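Local coordinates for DNA polymerase (Pyrobaculum calidifontis, PDB 5MDN), which probably catalyses template-directed synthesis of DNA from deoxyribonucleoside triphosphates, as a family B DNA polymerase whose chain also carries an exonuclease domain, at residues V31-R36 against Y147-W152; M1-L6 against V19-V24; L141-L146 against D254-V259. All coordinates share one frame; numbering follows the deposited sequence.

Contact 1: V31-R36 against Y147-W152; sequences VVLVDR and YEVVEW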
ATOM      1  N   VAL A  31      -0.672 -27.929  -6.266  1.00 62.88           N
ATOM      2  CA  VAL A  31       0.376 -28.810  -5.770  1.00 60.06           C
ATOM      3  C   VAL A  31       1.318 -27.997  -4.891  1.00 58.57           C
ATOM      4  O   VAL A  31       1.191 -26.780  -4.764  1.00 53.83           O
ATOM      5  CB  VAL A  31       1.163 -29.497  -6.907  1.00 61.22           C
ATOM      6  CG1 VAL A  31       0.225 -30.274  -7.819  1.00 61.19           C
ATOM      7  CG2 VAL A  31       1.955 -28.467  -7.698  1.00 59.32           C
ATOM      8  N   VAL A  32       2.268 -28.695  -4.274  1.00 61.36           N
ATOM      9  CA  VAL A  32       3.259 -28.072  -3.404  1.00 58.59           C
ATOM     10  C   VAL A  32       4.629 -28.647  -3.745  1.00 56.36           C
ATOM     11  O   VAL A  32       4.799 -29.869  -3.822  1.00 54.89           O
ATOM     12  CB  VAL A  32       2.926 -28.276  -1.910  1.00 55.26           C
ATOM     13  CG1 VAL A  32       2.608 -29.736  -1.612  1.00 55.03           C
ATOM     14  CG2 VAL A  32       4.066 -27.778  -1.034  1.00 53.71           C
ATOM     15  N   LEU A  33       5.602 -27.763  -3.960  1.00 52.55           N
ATOM     16  CA  LEU A  33       6.973 -28.142  -4.265  1.00 56.31           C
ATOM     17  C   LEU A  33       7.835 -27.918  -3.032  1.00 58.66           C
ATOM     18  O   LEU A  33       7.672 -26.921  -2.323  1.00 57.65           O
ATOM     19  CB  LEU A  33       7.520 -27.346  -5.453  1.00 57.89           C
ATOM     20  CG  LEU A  33       7.315 -27.939  -6.850  1.00 60.44           C
ATOM     21  CD1 LEU A  33       5.846 -28.170  -7.158  1.00 63.08           C
ATOM     22  CD2 LEU A  33       7.952 -27.043  -7.902  1.00 61.19           C
ATOM     23  N   VAL A  34       8.757 -28.845  -2.783  1.00 62.22           N
ATOM     24  CA  VAL A  34       9.536 -28.844  -1.554  1.00 59.04           C
ATOM     25  C   VAL A  34      11.022 -28.968  -1.870  1.00 56.78           C
ATOM     26  O   VAL A  34      11.424 -29.603  -2.850  1.00 51.99           O
ATOM     27  CB  VAL A  34       9.061 -29.975  -0.611  1.00 59.39           C
ATOM     28  CG1 VAL A  34       9.696 -31.313  -0.975  1.00 61.31           C
ATOM     29  CG2 VAL A  34       9.325 -29.610   0.821  1.00 61.51           C
ATOM     30  N   ASP A  35      11.840 -28.319  -1.039  1.00 53.22           N
ATOM     31  CA  ASP A  35      13.294 -28.388  -1.146  1.00 56.37           C
ATOM     32  C   ASP A  35      13.882 -28.453   0.254  1.00 58.52           C
ATOM     33  O   ASP A  35      13.671 -27.541   1.059  1.00 58.54           O
ATOM     34  CB  ASP A  35      13.863 -27.185  -1.904  1.00 58.36           C
ATOM     35  CG  ASP A  35      15.269 -27.432  -2.426  1.00 61.79           C
ATOM     36  OD1 ASP A  35      15.973 -28.304  -1.872  1.00 64.56           O
ATOM     37  OD2 ASP A  35      15.672 -26.751  -3.392  1.00 62.41           O
ATOM     38  N   ARG A  36      14.617 -29.526   0.542  1.00 59.45           N
ATOM     39  CA  ARG A  36      15.263 -29.698   1.834  1.00 63.59           C
ATOM     40  C   ARG A  36      16.747 -29.352   1.817  1.00 62.24           C
ATOM     41  O   ARG A  36      17.357 -29.258   2.888  1.00 62.61           O
ATOM     42  CB  ARG A  36      15.081 -31.142   2.317  1.00 68.26           C
ATOM     43  CG  ARG A  36      13.634 -31.603   2.313  1.00 71.88           C
ATOM     44  CD  ARG A  36      13.481 -32.993   2.912  1.00 75.79           C
ATOM     45  NE  ARG A  36      12.091 -33.444   2.877  1.00 80.22           N
ATOM     46  CZ  ARG A  36      11.495 -33.957   1.805  1.00 80.38           C
ATOM     47  NH1 ARG A  36      12.163 -34.089   0.666  1.00 81.38           N
ATOM     48  NH2 ARG A  36      10.225 -34.334   1.869  1.00 77.54           N
ATOM     49  N   TYR A 147       5.947 -32.590  -4.251  1.00 63.80           N
ATOM     50  CA  TYR A 147       6.989 -32.768  -5.254  1.00 63.97           C
ATOM     51  C   TYR A 147       8.324 -32.343  -4.666  1.00 64.37           C
ATOM     52  O   TYR A 147       8.431 -31.255  -4.093  1.00 62.92           O
ATOM     53  CB  TYR A 147       6.705 -31.941  -6.515  1.00 66.58           C
ATOM     54  CG  TYR A 147       5.655 -32.506  -7.446  1.00 67.65           C
ATOM     55  CD1 TYR A 147       4.303 -32.413  -7.141  1.00 65.72           C
ATOM     56  CD2 TYR A 147       6.016 -33.114  -8.642  1.00 68.86           C
ATOM     57  CE1 TYR A 147       3.342 -32.921  -7.993  1.00 66.07           C
ATOM     58  CE2 TYR A 147       5.063 -33.625  -9.501  1.00 66.69           C
ATOM     59  CZ  TYR A 147       3.728 -33.527  -9.173  1.00 66.41           C
ATOM     60  OH  TYR A 147       2.775 -34.034 -10.026  1.00 66.31           O
ATOM     61  N   GLU A 148       9.336 -33.197  -4.802  1.00 66.85           N
ATOM     62  CA  GLU A 148      10.698 -32.831  -4.440  1.00 69.24           C
ATOM     63  C   GLU A 148      11.342 -32.138  -5.632  1.00 66.57           C
ATOM     64  O   GLU A 148      11.451 -32.730  -6.710  1.00 68.04           O
ATOM     65  CB  GLU A 148      11.525 -34.055  -4.051  1.00 74.79           C
ATOM     66  CG  GLU A 148      11.382 -34.518  -2.616  1.00 81.50           C
ATOM     67  CD  GLU A 148      12.345 -35.647  -2.285  1.00 87.86           C
ATOM     68  OE1 GLU A 148      12.794 -36.341  -3.224  1.00 92.71           O
ATOM     69  OE2 GLU A 148      12.662 -35.831  -1.091  1.00 94.70           O
ATOM     70  N   VAL A 149      11.779 -30.900  -5.439  1.00 62.37           N
ATOM     71  CA  VAL A 149      12.386 -30.146  -6.529  1.00 63.51           C
ATOM     72  C   VAL A 149      13.804 -30.656  -6.744  1.00 62.36           C
ATOM     73  O   VAL A 149      14.553 -30.883  -5.785  1.00 61.32           O
ATOM     74  CB  VAL A 149      12.352 -28.632  -6.249  1.00 65.76           C
ATOM     75  CG1 VAL A 149      10.952 -28.199  -5.853  1.00 67.52           C
ATOM     76  CG2 VAL A 149      13.354 -28.232  -5.187  1.00 64.69           C
ATOM     77  N   VAL A 150      14.155 -30.903  -7.999  1.00 67.78           N
ATOM     78  CA  VAL A 150      15.531 -31.237  -8.345  1.00 66.07           C
ATOM     79  C   VAL A 150      16.316 -29.991  -8.726  1.00 66.70           C
ATOM     80  O   VAL A 150      17.396 -29.735  -8.188  1.00 67.37           O
ATOM     81  CB  VAL A 150      15.555 -32.291  -9.471  1.00 64.27           C
ATOM     82  CG1 VAL A 150      16.982 -32.729  -9.757  1.00 62.88           C
ATOM     83  CG2 VAL A 150      14.687 -33.482  -9.098  1.00 63.93           C
ATOM     84  N   GLU A 151      15.790 -29.198  -9.657  1.00 68.26           N
ATOM     85  CA  GLU A 151      16.464 -27.980 -10.078  1.00 71.05           C
ATOM     86  C   GLU A 151      15.438 -27.032 -10.683  1.00 67.35           C
ATOM     87  O   GLU A 151      14.572 -27.455 -11.454  1.00 67.37           O
ATOM     88  CB  GLU A 151      17.579 -28.284 -11.084  1.00 75.76           C
ATOM     89  CG  GLU A 151      18.433 -27.084 -11.439  1.00 81.39           C
ATOM     90  CD  GLU A 151      19.523 -27.421 -12.433  1.00 87.62           C
ATOM     91  OE1 GLU A 151      19.315 -28.336 -13.255  1.00 90.18           O
ATOM     92  OE2 GLU A 151      20.592 -26.778 -12.383  1.00 91.74           O
ATOM     93  N   TRP A 152      15.543 -25.754 -10.327  1.00 65.33           N
ATOM     94  CA  TRP A 152      14.734 -24.711 -10.940  1.00 65.31           C
ATOM     95  C   TRP A 152      15.399 -24.215 -12.217  1.00 67.20           C
ATOM     96  O   TRP A 152      16.592 -23.891 -12.223  1.00 67.30           O
ATOM     97  CB  TRP A 152      14.528 -23.545  -9.973  1.00 62.76           C
ATOM     98  CG  TRP A 152      13.677 -23.870  -8.790  1.00 59.42           C
ATOM     99  CD1 TRP A 152      14.082 -24.444  -7.621  1.00 59.34           C
ATOM    100  CD2 TRP A 152      12.274 -23.617  -8.648  1.00 56.98           C
ATOM    101  NE1 TRP A 152      13.016 -24.576  -6.764  1.00 58.46           N
ATOM    102  CE2 TRP A 152      11.894 -24.075  -7.371  1.00 57.21           C
ATOM    103  CE3 TRP A 152      11.302 -23.051  -9.479  1.00 57.35           C
ATOM    104  CZ2 TRP A 152      10.583 -23.987  -6.905  1.00 56.93           C
ATOM    105  CZ3 TRP A 152      10.000 -22.966  -9.016  1.00 57.43           C
ATOM    106  CH2 TRP A 152       9.653 -23.430  -7.740  1.00 56.89           C
TER
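The two segments are parallel neighbours in the mixed five-stranded sheet near the N-terminus, where strand 30-35 lies beside strand 144-155. Tyr147 shows the parallel pattern: its N donates to Val32 O at 3.0 Å, and its O accepts from Val34 N at 2.8 Å. Two residues on, Val149 N donates to Val34 O at 2.9 Å in an almost straight bond (176° at the hydrogen).

Leu33 and Tyr147 share one face of the sheet. Leu33 CB lies 3.6 Å from Val149 CG1, its CD1 rests on Tyr147 CB at 3.9 Å, and its CD2 touches Trp152 CH2 at 4.0 Å. An alanine at Leu33 would remove CG and both methyls, and would probably loosen the packing against Val149, Tyr147 and Trp152.

Val34 and Glu148 occupy the other face. There Arg36 NH1 pairs with Glu148 OE2 at 2.5 Å at the edge of the guanidinium, but the planes are 67° apart and the hydrogen bond is weak. Arg136 also holds Glu148, and Glu18 also holds Arg36. The charges of this face are thus shared among several partners, which is consistent with a network and not one isolated, well-aligned pair.

Contact 2: M1-L6 against V19-V24; sequences MRFWPL and VRVFGV
Phe3 and Trp4 both place CG anti to the backbone N (chi1 180° and -176°), and from there their rings go to different places. The Phe3 ring reaches the backbone of 21-23 with its CZ end, whereas the Trp4 indole packs with Trp130, Pro160 and Pro161. Trp4 itself has a positive phi (59°), an irregular backbone conformation just before the strand begins at Pro5.

This conformation brings two successive carbonyls to the same donor. Val24 N bonds to Phe3 O at 2.9 Å, nearly along the C=O axis, and to Trp4 O at 3.2 Å, in the plane of that carbonyl. Beyond Pro5, whose nitrogen carries no hydrogen to give, Leu6 N donates to Phe22 O at 2.7 Å. Pro5 and Gly23 lie between these bonds as an antiparallel non-hydrogen-bonded pair, their CA atoms 4.2 Å apart.

The apolar part centres on Phe3. Its CE2 meets Val21 CG1 at 3.5 Å, and Pro5 CB approaches the same methyl, also at van der Waals distance. The Val21 carbonyl lies at the ring edge, near the ring plane, while Phe3 CE1 passes 3.5 Å from Gly23 CA. Gly23 is the residue that admits the ring: a beta carbon there would point toward segment 1-6 and overlap both Phe3 CZ and Trp4 O. Past the ring, Val31, Leu33 and Val133 continue its apolar surroundings.

These are the open ends of the beta hairpin formed by strands 5-12 and 17-24, at one margin of the N-terminal sheet. The hairpin adjoins a magnesium site: Asp7, which follows Leu6, binds the ion with Asp363, and the side chains of Phe22 and Asp7 are about 4 Å apart.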
ATOM      1  N   MET A   1       7.848 -29.679 -15.416  1.00 72.99           N
ATOM      2  CA  MET A   1       6.534 -29.095 -15.168  1.00 71.68           C
ATOM      3  C   MET A   1       6.608 -27.564 -15.100  1.00 69.68           C
ATOM      4  O   MET A   1       7.681 -26.995 -14.898  1.00 67.30           O
ATOM      5  CB  MET A   1       5.931 -29.661 -13.877  1.00 74.38           C
ATOM      6  CG  MET A   1       6.712 -29.324 -12.610  1.00 77.15           C
ATOM      7  SD  MET A   1       5.875 -29.856 -11.101  1.00 77.62           S
ATOM      8  CE  MET A   1       4.530 -28.674 -11.034  1.00 74.47           C
ATOM      9  N   ARG A   2       5.457 -26.912 -15.268  1.00 69.71           N
ATOM     10  CA  ARG A   2       5.307 -25.470 -15.115  1.00 72.14           C
ATOM     11  C   ARG A   2       4.386 -25.209 -13.929  1.00 68.94           C
ATOM     12  O   ARG A   2       3.374 -25.897 -13.761  1.00 68.19           O
ATOM     13  CB  ARG A   2       4.766 -24.857 -16.420  1.00 76.40           C
ATOM     14  CG  ARG A   2       3.509 -25.556 -16.924  1.00 84.24           C
ATOM     15  CD  ARG A   2       2.989 -25.024 -18.255  1.00 88.78           C
ATOM     16  NE  ARG A   2       1.609 -25.449 -18.489  1.00 93.05           N
ATOM     17  CZ  ARG A   2       0.813 -24.941 -19.422  1.00 94.84           C
ATOM     18  NH1 ARG A   2       1.265 -23.985 -20.223  1.00 97.92           N
ATOM     19  NH2 ARG A   2      -0.428 -25.391 -19.560  1.00 94.60           N
ATOM     20  N   PHE A   3       4.735 -24.224 -13.095  1.00 66.34           N
ATOM     21  CA  PHE A   3       4.308 -24.272 -11.698  1.00 61.00           C
ATOM     22  C   PHE A   3       3.459 -23.095 -11.238  1.00 63.20           C
ATOM     23  O   PHE A   3       2.436 -23.318 -10.584  1.00 71.91           O
ATOM     24  CB  PHE A   3       5.530 -24.406 -10.778  1.00 57.07           C
ATOM     25  CG  PHE A   3       5.172 -24.460  -9.329  1.00 53.55           C
ATOM     26  CD1 PHE A   3       4.186 -25.327  -8.887  1.00 53.72           C
ATOM     27  CD2 PHE A   3       5.810 -23.652  -8.409  1.00 53.60           C
ATOM     28  CE1 PHE A   3       3.841 -25.382  -7.559  1.00 54.83           C
ATOM     29  CE2 PHE A   3       5.473 -23.705  -7.076  1.00 54.75           C
ATOM     30  CZ  PHE A   3       4.487 -24.572  -6.650  1.00 54.77           C
ATOM     31  N   TRP A   4       3.877 -21.845 -11.492  1.00 59.77           N
ATOM     32  CA  TRP A   4       3.128 -20.672 -11.026  1.00 58.42           C
ATOM     33  C   TRP A   4       2.962 -20.641  -9.509  1.00 51.79           C
ATOM     34  O   TRP A   4       2.003 -21.219  -8.982  1.00 46.03           O
ATOM     35  CB  TRP A   4       1.743 -20.613 -11.678  1.00 62.78           C
ATOM     36  CG  TRP A   4       0.969 -19.377 -11.322  1.00 66.51           C
ATOM     37  CD1 TRP A   4       0.157 -19.208 -10.233  1.00 70.62           C
ATOM     38  CD2 TRP A   4       0.925 -18.147 -12.047  1.00 65.04           C
ATOM     39  NE1 TRP A   4      -0.384 -17.948 -10.235  1.00 69.35           N
ATOM     40  CE2 TRP A   4       0.071 -17.276 -11.338  1.00 67.07           C
ATOM     41  CE3 TRP A   4       1.522 -17.695 -13.224  1.00 67.31           C
ATOM     42  CZ2 TRP A   4      -0.197 -15.983 -11.771  1.00 70.53           C
ATOM     43  CZ3 TRP A   4       1.256 -16.410 -13.650  1.00 72.38           C
ATOM     44  CH2 TRP A   4       0.409 -15.568 -12.923  1.00 74.92           C
ATOM     45  N   PRO A   5       3.841 -19.956  -8.773  1.00 52.53           N
ATOM     46  CA  PRO A   5       3.766 -19.997  -7.304  1.00 53.67           C
ATOM     47  C   PRO A   5       2.738 -19.011  -6.761  1.00 54.60           C
ATOM     48  O   PRO A   5       2.683 -17.854  -7.184  1.00 58.51           O
ATOM     49  CB  PRO A   5       5.187 -19.613  -6.865  1.00 53.19           C
ATOM     50  CG  PRO A   5       6.036 -19.768  -8.096  1.00 52.85           C
ATOM     51  CD  PRO A   5       5.125 -19.409  -9.227  1.00 53.40           C
ATOM     52  N   LEU A   6       1.914 -19.482  -5.823  1.00 53.08           N
ATOM     53  CA  LEU A   6       0.997 -18.635  -5.063  1.00 52.96           C
ATOM     54  C   LEU A   6       1.584 -18.195  -3.724  1.00 53.54           C
ATOM     55  O   LEU A   6       1.608 -17.000  -3.415  1.00 58.13           O
ATOM     56  CB  LEU A   6      -0.327 -19.371  -4.823  1.00 54.40           C
ATOM     57  CG  LEU A   6      -1.472 -19.165  -5.813  1.00 56.68           C
ATOM     58  CD1 LEU A   6      -2.584 -20.162  -5.537  1.00 60.23           C
ATOM     59  CD2 LEU A   6      -2.002 -17.742  -5.725  1.00 58.28           C
ATOM     60  N   VAL A  19      11.906 -25.774   2.615  1.00 59.52           N
ATOM     61  CA  VAL A  19      11.150 -24.728   1.928  1.00 56.20           C
ATOM     62  C   VAL A  19       9.996 -25.358   1.160  1.00 53.54           C
ATOM     63  O   VAL A  19      10.184 -26.340   0.430  1.00 51.04           O
ATOM     64  CB  VAL A  19      12.059 -23.924   0.982  1.00 56.58           C
ATOM     65  CG1 VAL A  19      11.278 -22.800   0.322  1.00 58.45           C
ATOM     66  CG2 VAL A  19      13.258 -23.380   1.731  1.00 57.06           C
ATOM     67  N   ARG A  20       8.801 -24.791   1.318  1.00 53.93           N
ATOM     68  CA  ARG A  20       7.615 -25.220   0.591  1.00 55.04           C
ATOM     69  C   ARG A  20       7.106 -24.086  -0.290  1.00 52.75           C
ATOM     70  O   ARG A  20       7.094 -22.923   0.125  1.00 56.16           O
ATOM     71  CB  ARG A  20       6.509 -25.663   1.553  1.00 59.51           C
ATOM     72  CG  ARG A  20       6.938 -26.724   2.550  1.00 62.69           C
ATOM     73  CD  ARG A  20       5.744 -27.535   3.027  1.00 67.03           C
ATOM     74  NE  ARG A  20       6.145 -28.651   3.878  1.00 69.55           N
ATOM     75  CZ  ARG A  20       6.185 -28.599   5.206  1.00 69.86           C
ATOM     76  NH1 ARG A  20       5.847 -27.484   5.839  1.00 70.58           N
ATOM     77  NH2 ARG A  20       6.565 -29.662   5.902  1.00 70.96           N
ATOM     78  N   VAL A  21       6.688 -24.430  -1.508  1.00 52.25           N
ATOM     79  CA  VAL A  21       6.120 -23.472  -2.453  1.00 51.78           C
ATOM     80  C   VAL A  21       4.824 -24.061  -2.996  1.00 52.66           C
ATOM     81  O   VAL A  21       4.833 -25.148  -3.587  1.00 53.76           O
ATOM     82  CB  VAL A  21       7.085 -23.140  -3.605  1.00 50.46           C
ATOM     83  CG1 VAL A  21       6.610 -21.902  -4.345  1.00 51.03           C
ATOM     84  CG2 VAL A  21       8.503 -22.940  -3.086  1.00 50.63           C
ATOM     85  N   PHE A  22       3.716 -23.352  -2.794  1.00 50.76           N
ATOM     86  CA  PHE A  22       2.402 -23.789  -3.244  1.00 50.86           C
ATOM     87  C   PHE A  22       2.035 -23.077  -4.543  1.00 53.12           C
ATOM     88  O   PHE A  22       2.267 -21.873  -4.686  1.00 51.56           O
ATOM     89  CB  PHE A  22       1.340 -23.506  -2.176  1.00 51.35           C
ATOM     90  CG  PHE A  22       1.650 -24.110  -0.831  1.00 52.71           C
ATOM     91  CD1 PHE A  22       2.489 -23.461   0.062  1.00 54.49           C
ATOM     92  CD2 PHE A  22       1.099 -25.325  -0.458  1.00 53.27           C
ATOM     93  CE1 PHE A  22       2.775 -24.010   1.298  1.00 51.89           C
ATOM     94  CE2 PHE A  22       1.383 -25.881   0.777  1.00 52.05           C
ATOM     95  CZ  PHE A  22       2.221 -25.222   1.656  1.00 50.98           C
ATOM     96  N   GLY A  23       1.454 -23.817  -5.478  1.00 54.48           N
ATOM     97  CA  GLY A  23       1.155 -23.247  -6.774  1.00 57.49           C
ATOM     98  C   GLY A  23       0.211 -24.102  -7.592  1.00 59.06           C
ATOM     99  O   GLY A  23      -0.453 -24.998  -7.071  1.00 63.98           O
ATOM    100  N   VAL A  24       0.166 -23.806  -8.891  1.00 60.78           N
ATOM    101  CA  VAL A  24      -0.801 -24.384  -9.824  1.00 62.87           C
ATOM    102  C   VAL A  24      -0.036 -24.941 -11.018  1.00 65.06           C
ATOM    103  O   VAL A  24       0.407 -24.178 -11.884  1.00 65.03           O
ATOM    104  CB  VAL A  24      -1.841 -23.355 -10.287  1.00 62.52           C
ATOM    105  CG1 VAL A  24      -2.778 -23.974 -11.312  1.00 63.41           C
ATOM    106  CG2 VAL A  24      -2.626 -22.816  -9.098  1.00 63.63           C
TER

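Contact 3: L141-L146 against D254-V259; sequences LGPLPL and DRLGGV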
ATOM      1  N   LEU A 141       1.151 -34.390   0.436  1.00 68.33           N
ATOM      2  CA  LEU A 141       1.377 -33.691   1.701  1.00 65.36           C
ATOM      3  C   LEU A 141       0.012 -33.159   2.121  1.00 65.99           C
ATOM      4  O   LEU A 141      -0.467 -32.160   1.576  1.00 67.22           O
ATOM      5  CB  LEU A 141       2.404 -32.570   1.564  1.00 63.04           C
ATOM      6  CG  LEU A 141       2.462 -31.557   2.715  1.00 61.44           C
ATOM      7  CD1 LEU A 141       2.719 -32.248   4.049  1.00 61.59           C
ATOM      8  CD2 LEU A 141       3.517 -30.496   2.448  1.00 60.11           C
ATOM      9  N   GLY A 142      -0.618 -33.827   3.082  1.00 66.79           N
ATOM     10  CA  GLY A 142      -2.007 -33.573   3.373  1.00 67.08           C
ATOM     11  C   GLY A 142      -2.857 -33.960   2.179  1.00 67.89           C
ATOM     12  O   GLY A 142      -2.742 -35.067   1.644  1.00 68.02           O
ATOM     13  N   PRO A 143      -3.722 -33.047   1.728  1.00 71.16           N
ATOM     14  CA  PRO A 143      -4.499 -33.316   0.509  1.00 70.79           C
ATOM     15  C   PRO A 143      -3.757 -32.995  -0.777  1.00 68.02           C
ATOM     16  O   PRO A 143      -4.187 -33.452  -1.844  1.00 68.75           O
ATOM     17  CB  PRO A 143      -5.729 -32.413   0.675  1.00 72.85           C
ATOM     18  CG  PRO A 143      -5.226 -31.264   1.484  1.00 72.97           C
ATOM     19  CD  PRO A 143      -4.121 -31.785   2.377  1.00 71.04           C
ATOM     20  N   LEU A 144      -2.665 -32.228  -0.713  1.00 65.67           N
ATOM     21  CA  LEU A 144      -1.956 -31.697  -1.872  1.00 64.69           C
ATOM     22  C   LEU A 144      -0.882 -32.672  -2.345  1.00 62.13           C
ATOM     23  O   LEU A 144      -0.185 -33.275  -1.523  1.00 60.70           O
ATOM     24  CB  LEU A 144      -1.305 -30.357  -1.542  1.00 64.33           C
ATOM     25  CG  LEU A 144      -2.208 -29.249  -0.999  1.00 62.21           C
ATOM     26  CD1 LEU A 144      -1.367 -28.130  -0.405  1.00 60.51           C
ATOM     27  CD2 LEU A 144      -3.113 -28.721  -2.098  1.00 63.59           C
ATOM     28  N   PRO A 145      -0.746 -32.849  -3.657  1.00 61.22           N
ATOM     29  CA  PRO A 145       0.396 -33.606  -4.184  1.00 62.80           C
ATOM     30  C   PRO A 145       1.705 -32.894  -3.874  1.00 65.01           C
ATOM     31  O   PRO A 145       1.862 -31.701  -4.145  1.00 62.59           O
ATOM     32  CB  PRO A 145       0.125 -33.660  -5.692  1.00 62.67           C
ATOM     33  CG  PRO A 145      -1.339 -33.389  -5.842  1.00 61.61           C
ATOM     34  CD  PRO A 145      -1.711 -32.481  -4.708  1.00 61.62           C
ATOM     35  N   LEU A 146       2.649 -33.637  -3.307  1.00 64.54           N
ATOM     36  CA  LEU A 146       3.964 -33.113  -2.972  1.00 65.24           C
ATOM     37  C   LEU A 146       4.976 -33.479  -4.051  1.00 64.25           C
ATOM     38  O   LEU A 146       4.885 -34.533  -4.684  1.00 66.00           O
ATOM     39  CB  LEU A 146       4.426 -33.647  -1.614  1.00 64.57           C
ATOM     40  CG  LEU A 146       5.774 -33.175  -1.065  1.00 65.17           C
ATOM     41  CD1 LEU A 146       5.773 -31.669  -0.849  1.00 66.62           C
ATOM     42  CD2 LEU A 146       6.115 -33.906   0.227  1.00 65.25           C
ATOM     43  N   ASP A 254      -6.502 -22.538   6.131  1.00 53.95           N
ATOM     44  CA  ASP A 254      -5.459 -22.713   5.130  1.00 54.19           C
ATOM     45  C   ASP A 254      -5.491 -24.134   4.560  1.00 53.48           C
ATOM     46  O   ASP A 254      -6.265 -24.993   4.991  1.00 55.53           O
ATOM     47  CB  ASP A 254      -4.094 -22.329   5.713  1.00 55.22           C
ATOM     48  CG  ASP A 254      -3.537 -23.342   6.713  1.00 54.25           C
ATOM     49  OD1 ASP A 254      -3.856 -24.548   6.659  1.00 54.22           O
ATOM     50  OD2 ASP A 254      -2.734 -22.915   7.568  1.00 52.39           O
ATOM     51  N   ARG A 255      -4.635 -24.385   3.568  1.00 55.54           N
ATOM     52  CA  ARG A 255      -4.684 -25.638   2.820  1.00 58.06           C
ATOM     53  C   ARG A 255      -4.091 -26.828   3.565  1.00 60.08           C
ATOM     54  O   ARG A 255      -4.213 -27.956   3.075  1.00 67.64           O
ATOM     55  CB  ARG A 255      -4.018 -25.477   1.450  1.00 58.39           C
ATOM     56  CG  ARG A 255      -4.882 -24.693   0.473  1.00 57.86           C
ATOM     57  CD  ARG A 255      -4.621 -25.116  -0.968  1.00 57.61           C
ATOM     58  NE  ARG A 255      -5.550 -24.480  -1.902  1.00 58.76           N
ATOM     59  CZ  ARG A 255      -5.219 -23.592  -2.835  1.00 58.84           C
ATOM     60  NH1 ARG A 255      -3.959 -23.208  -2.982  1.00 59.01           N
ATOM     61  NH2 ARG A 255      -6.157 -23.092  -3.630  1.00 56.79           N
ATOM     62  N   LEU A 256      -3.448 -26.622   4.711  1.00 58.49           N
ATOM     63  CA  LEU A 256      -2.969 -27.726   5.539  1.00 58.18           C
ATOM     64  C   LEU A 256      -3.696 -27.748   6.879  1.00 58.71           C
ATOM     65  O   LEU A 256      -3.115 -28.066   7.921  1.00 58.78           O
ATOM     66  CB  LEU A 256      -1.456 -27.664   5.743  1.00 58.23           C
ATOM     67  CG  LEU A 256      -0.528 -27.821   4.531  1.00 58.34           C
ATOM     68  CD1 LEU A 256      -0.942 -29.013   3.674  1.00 57.90           C
ATOM     69  CD2 LEU A 256      -0.442 -26.547   3.694  1.00 61.71           C
ATOM     70  N   GLY A 257      -4.991 -27.441   6.849  1.00 55.33           N
ATOM     71  CA  GLY A 257      -5.814 -27.464   8.048  1.00 56.92           C
ATOM     72  C   GLY A 257      -5.335 -26.574   9.169  1.00 55.75           C
ATOM     73  O   GLY A 257      -5.612 -26.862  10.338  1.00 57.45           O
ATOM     74  N   GLY A 258      -4.627 -25.492   8.849  1.00 55.22           N
ATOM     75  CA  GLY A 258      -4.062 -24.610   9.844  1.00 55.53           C
ATOM     76  C   GLY A 258      -4.796 -23.278   9.917  1.00 54.21           C
ATOM     77  O   GLY A 258      -5.634 -22.944   9.082  1.00 54.21           O
ATOM     78  N   VAL A 259      -4.451 -22.509  10.947  1.00 51.83           N
ATOM     79  CA  VAL A 259      -5.112 -21.238  11.237  1.00 53.91           C
ATOM     80  C   VAL A 259      -4.254 -20.089  10.720  1.00 54.44           C
ATOM     81  O   VAL A 259      -3.037 -20.257  10.540  1.00 55.21           O
ATOM     82  CB  VAL A 259      -5.392 -21.096  12.742  1.00 56.46           C
ATOM     83  CG1 VAL A 259      -6.068 -22.352  13.272  1.00 57.86           C
ATOM     84  CG2 VAL A 259      -4.102 -20.821  13.500  1.00 54.72           C
TER
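A tight hairpin turn packs here against a loop of the exonuclease region. Residues Leu141 to Leu144 form a type II' beta turn that joins strands 131-141 and 144-155, and Leu141 and Leu144 exchange backbone N-H to O bonds in both directions. Gly142 takes the positive phi (64°) of the turn's first corner.

Across the interface there is van der Waals packing without hydrogen bonds, mostly between apolar groups. Leu256 CD1 is the methyl with most neighbours: it lies 4.2 Å from Leu144 CD1 and 3.8 Å from Leu141 O, with Pro143 CD a little farther off. Leu144 and Arg255 cross at about a right angle, Leu144 CD2 resting 4.1 Å from Arg255 CD, so the arginine contributes its aliphatic stem. Pro143 CG meets Arg255 O at 3.8 Å.

Charge pairing lies outside the interface: the far end of the extended Arg255 chain forms salt bridges with Asp223 and Asp225, which would fix the direction of the stem that Leu144 packs on.

Polar bonds within the loop set its shape. Asp254 to Gly257 is a type I turn, combined with an Asx turn in which Asp254 OD1 accepts from Leu256 N at 2.9 Å and also from Gly258 N, both donors standing above the carboxylate plane.

How the contacts relate
All three contacts involve the same N-terminal sheet. Contact 2 is the most buried, while contacts 1 and 3 are only partly so. Contacts 1 and 2 meet in its middle, where strands 17-24 and 30-35 are neighbours and Leu33 N lies 2.8 Å from Val21 O; both are built on backbone hydrogen bonds, parallel in one and antiparallel in the other. Contacts 1 and 3 share strand 144-155, but contact 3 lies at its hairpin end and joins the sheet to a loop by van der Waals packing, without a hydrogen bond between the segments. Phe22 ties contact 2 to contact 3, its ring touching Leu144 and Leu256. Salt bridging between the segments themselves occurs just in contact 1.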